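Local coordinates for protein transketolase (PDB 3L84) that belongs to the transketolase family of thiamine diphosphate-dependent enzymes and forms a dimer of three-domain subunits, at residues H28-L39 against H67-F75. Numbering follows the deposited sequence.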
loop_
_atom_site.group_PDB
_atom_site.type_symbol
_atom_site.label_atom_id
_atom_site.label_comp_id
_atom_site.label_asym_id
_atom_site.label_seq_id
_atom_site.Cartn_x
_atom_site.Cartn_y
_atom_site.Cartn_z
ATOM N N HIS A 28 -15.068 8.918 -19.268
ATOM C CA HIS A 28 -13.732 8.974 -19.879
ATOM C C HIS A 28 -13.795 8.547 -21.319
ATOM O O HIS A 28 -13.815 7.364 -21.618
ATOM C CB HIS A 28 -12.811 8.034 -19.109
ATOM C CG HIS A 28 -12.650 8.365 -17.667
ATOM N ND1 HIS A 28 -13.558 7.996 -16.702
ATOM C CD2 HIS A 28 -11.633 8.981 -17.023
ATOM C CE1 HIS A 28 -13.109 8.395 -15.523
ATOM N NE2 HIS A 28 -11.943 9.006 -15.698
ATOM N N PRO A 29 -13.911 9.508 -22.236
ATOM C CA PRO A 29 -14.097 9.144 -23.654
ATOM C C PRO A 29 -12.809 9.060 -24.476
ATOM O O PRO A 29 -12.806 8.434 -25.554
ATOM C CB PRO A 29 -14.950 10.298 -24.174
ATOM C CG PRO A 29 -14.494 11.449 -23.363
ATOM C CD PRO A 29 -14.147 10.939 -21.998
ATOM N N GLY A 30 -11.738 9.695 -24.001
ATOM C CA GLY A 30 -10.526 9.816 -24.807
ATOM C C GLY A 30 -9.834 8.510 -25.098
ATOM O O GLY A 30 -9.479 8.239 -26.250
ATOM N N ALA A 31 -9.626 7.718 -24.058
ATOM C CA ALA A 31 -9.028 6.389 -24.262
ATOM C C ALA A 31 -9.885 5.427 -25.097
ATOM O O ALA A 31 -9.349 4.748 -25.962
ATOM C CB ALA A 31 -8.561 5.769 -22.936
ATOM N N PRO A 32 -11.207 5.368 -24.870
ATOM C CA PRO A 32 -12.043 4.571 -25.777
ATOM C C PRO A 32 -11.814 4.897 -27.243
ATOM O O PRO A 32 -11.699 4.003 -28.079
ATOM C CB PRO A 32 -13.442 4.910 -25.308
ATOM C CG PRO A 32 -13.230 5.058 -23.786
ATOM C CD PRO A 32 -11.918 5.768 -23.645
ATOM N N LEU A 33 -11.759 6.195 -27.562
ATOM C CA LEU A 33 -11.528 6.619 -28.939
ATOM C C LEU A 33 -10.126 6.253 -29.413
ATOM O O LEU A 33 -9.956 5.857 -30.571
ATOM C CB LEU A 33 -11.797 8.119 -29.120
ATOM C CG LEU A 33 -13.216 8.484 -29.546
ATOM C CD1 LEU A 33 -14.280 7.980 -28.561
ATOM C CD2 LEU A 33 -13.332 9.985 -29.714
ATOM N N GLY A 34 -9.143 6.355 -28.533
ATOM C CA GLY A 34 -7.773 5.998 -28.863
ATOM C C GLY A 34 -7.568 4.517 -29.070
ATOM O O GLY A 34 -6.694 4.139 -29.831
ATOM N N LEU A 35 -8.393 3.699 -28.425
ATOM C CA LEU A 35 -8.233 2.251 -28.406
ATOM C C LEU A 35 -9.187 1.526 -29.370
ATOM O O LEU A 35 -9.110 0.306 -29.540
ATOM C CB LEU A 35 -8.432 1.685 -27.002
ATOM C CG LEU A 35 -7.308 2.027 -26.026
ATOM C CD1 LEU A 35 -7.773 1.689 -24.609
ATOM C CD2 LEU A 35 -6.077 1.276 -26.404
ATOM N N ALA A 36 -10.080 2.256 -30.029
ATOM C CA ALA A 36 -11.149 1.607 -30.785
ATOM C C ALA A 36 -10.672 0.805 -31.992
ATOM O O ALA A 36 -11.249 -0.250 -32.298
ATOM C CB ALA A 36 -12.191 2.624 -31.223
ATOM N N ASP A 37 -9.601 1.274 -32.634
ATOM C CA ASP A 37 -9.078 0.533 -33.768
ATOM C C ASP A 37 -8.430 -0.782 -33.311
ATOM O O ASP A 37 -8.632 -1.839 -33.925
ATOM C CB ASP A 37 -8.082 1.388 -34.563
ATOM C CG ASP A 37 -8.707 2.670 -35.087
ATOM O OD1 ASP A 37 -9.852 2.636 -35.597
ATOM O OD2 ASP A 37 -8.088 3.735 -34.934
ATOM N N ILE A 38 -7.653 -0.724 -32.231
ATOM C CA ILE A 38 -7.061 -1.909 -31.651
ATOM C C ILE A 38 -8.124 -2.927 -31.264
ATOM O O ILE A 38 -7.993 -4.104 -31.564
ATOM C CB ILE A 38 -6.179 -1.536 -30.442
ATOM C CG1 ILE A 38 -4.933 -0.755 -30.906
ATOM C CG2 ILE A 38 -5.810 -2.801 -29.614
ATOM C CD1 ILE A 38 -4.195 0.014 -29.784
ATOM N N LEU A 39 -9.167 -2.491 -30.539
ATOM C CA LEU A 39 -10.211 -3.445 -30.119
ATOM C C LEU A 39 -10.960 -4.047 -31.292
ATOM O O LEU A 39 -11.303 -5.217 -31.265
ATOM C CB LEU A 39 -11.137 -2.795 -29.081
ATOM C CG LEU A 39 -12.104 -3.785 -28.418
ATOM C CD1 LEU A 39 -11.432 -4.952 -27.724
ATOM C CD2 LEU A 39 -12.990 -3.014 -27.423
ATOM N N HIS A 67 -11.049 3.006 -16.278
ATOM C CA HIS A 67 -11.664 4.238 -16.764
ATOM C C HIS A 67 -12.200 4.107 -18.170
ATOM O O HIS A 67 -13.114 4.853 -18.502
ATOM C CB HIS A 67 -10.732 5.445 -16.635
ATOM C CG HIS A 67 -9.436 5.273 -17.332
ATOM N ND1 HIS A 67 -9.226 5.607 -18.650
ATOM C CD2 HIS A 67 -8.284 4.729 -16.890
ATOM C CE1 HIS A 67 -7.970 5.320 -18.970
ATOM N NE2 HIS A 67 -7.389 4.756 -17.925
ATOM N N ALA A 68 -11.660 3.197 -18.984
ATOM C CA ALA A 68 -12.126 2.971 -20.344
ATOM C C ALA A 68 -13.328 2.014 -20.435
ATOM O O ALA A 68 -13.594 1.413 -21.491
ATOM C CB ALA A 68 -10.934 2.502 -21.222
ATOM N N SER A 69 -14.057 1.906 -19.335
ATOM C CA SER A 69 -15.236 1.071 -19.220
ATOM C C SER A 69 -16.240 1.240 -20.351
ATOM O O SER A 69 -16.832 0.257 -20.760
ATOM C CB SER A 69 -15.899 1.350 -17.878
ATOM O OG SER A 69 -16.215 2.716 -17.783
ATOM N N ALA A 70 -16.454 2.459 -20.857
ATOM C CA ALA A 70 -17.457 2.607 -21.894
ATOM C C ALA A 70 -17.116 1.777 -23.131
ATOM O O ALA A 70 -17.981 1.239 -23.815
ATOM C CB ALA A 70 -17.619 4.093 -22.278
ATOM N N LEU A 71 -15.837 1.679 -23.438
ATOM C CA LEU A 71 -15.408 0.886 -24.592
ATOM C C LEU A 71 -15.641 -0.604 -24.347
ATOM O O LEU A 71 -16.113 -1.330 -25.227
ATOM C CB LEU A 71 -13.927 1.126 -24.905
ATOM C CG LEU A 71 -13.363 0.387 -26.114
ATOM C CD1 LEU A 71 -14.020 0.871 -27.404
ATOM C CD2 LEU A 71 -11.804 0.518 -26.225
ATOM N N LEU A 72 -15.286 -1.081 -23.145
ATOM C CA LEU A 72 -15.552 -2.468 -22.784
ATOM C C LEU A 72 -17.034 -2.783 -22.876
ATOM O O LEU A 72 -17.425 -3.779 -23.480
ATOM C CB LEU A 72 -15.027 -2.792 -21.392
ATOM C CG LEU A 72 -15.299 -4.209 -20.859
ATOM C CD1 LEU A 72 -14.741 -5.276 -21.738
ATOM C CD2 LEU A 72 -14.766 -4.286 -19.438
ATOM N N TYR A 73 -17.871 -1.931 -22.297
ATOM C CA TYR A 73 -19.313 -2.179 -22.324
ATOM C C TYR A 73 -19.859 -2.167 -23.756
ATOM O O TYR A 73 -20.701 -2.989 -24.106
ATOM C CB TYR A 73 -20.026 -1.109 -21.501
ATOM C CG TYR A 73 -19.693 -1.087 -20.032
ATOM C CD1 TYR A 73 -19.316 -2.210 -19.363
ATOM C CD2 TYR A 73 -19.774 0.089 -19.306
ATOM C CE1 TYR A 73 -19.026 -2.169 -17.995
ATOM C CE2 TYR A 73 -19.516 0.146 -17.962
ATOM C CZ TYR A 73 -19.116 -0.961 -17.308
ATOM O OH TYR A 73 -18.835 -0.923 -15.945
ATOM N N SER A 74 -19.368 -1.252 -24.578
ATOM C CA SER A 74 -19.782 -1.224 -25.978
ATOM C C SER A 74 -19.474 -2.555 -26.668
ATOM O O SER A 74 -20.334 -3.126 -27.364
ATOM C CB SER A 74 -19.081 -0.095 -26.696
ATOM O OG SER A 74 -19.451 1.202 -26.234
ATOM N N PHE A 75 -18.246 -3.043 -26.457
ATOM C CA PHE A 75 -17.806 -4.305 -27.038
ATOM C C PHE A 75 -18.618 -5.495 -26.520
ATOM O O PHE A 75 -19.017 -6.364 -27.295
ATOM C CB PHE A 75 -16.321 -4.492 -26.765
ATOM C CG PHE A 75 -15.792 -5.823 -27.212
ATOM C CD1 PHE A 75 -15.755 -6.143 -28.549
ATOM C CD2 PHE A 75 -15.422 -6.778 -26.295
ATOM C CE1 PHE A 75 -15.306 -7.397 -28.967
ATOM C CE2 PHE A 75 -14.959 -8.021 -26.722
ATOM C CZ PHE A 75 -14.899 -8.306 -28.053
HETATM O O HOH W 1 -15.038 5.032 -20.416
HETATM O O HOH W 2 -15.697 6.342 -17.532
#
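H67 lays its CB over the face of the H28 imidazole, 3.6 Å from the ring centroid and almost straight above the ring, a CH-pi contact. With CG between its backbone N and carbonyl carbon, the H67 imidazole turns aside and brings the CE1 edge within 4.0 Å of A31 CB. The two rings are oblique, with planes at 52°. H256 touches both imidazoles, edge-to-face with that of H28. D449 of the second subunit also packs on H28.

No direct hydrogen bond joins the segments; two waters do. Water 1 donates to H28 O and H67 O and accepts from A70 N, in the first turn of its helix. Water 2 lies in the plane of the H28 ring at its edge, bonded to ND1 at 2.8 Å, and donates to H67 O. That carbonyl thus takes two bonds.

Further along, the contact is apolar and centres on L71. Its CB lies 3.8 Å from CB of P32, while CD2 touches L35 CB at 3.7 Å. L71 holds CG anti to its backbone N (chi1 -178°), which sends its branches toward L35 and, tip to tip, toward L39. L39 CD2 touches both L71 CG and F75 CB, 3.7 Å from each, and L39 CD1 lies over one face of the F75 ring. F63 of strand 60-63 packs against L39, A68 and L71.

The axes of segments 30-39 and 69-75 come within 8.7 Å, their N-to-C directions 49° apart. This is helix-helix packing beside edge strand 60-63 of the parallel sheet in the thiamine diphosphate binding domain, an alpha/beta fold. The cluster of H28, H67 and H256 is consistent with the histidine-lined active-site cleft of other transketolases at the dimer interface.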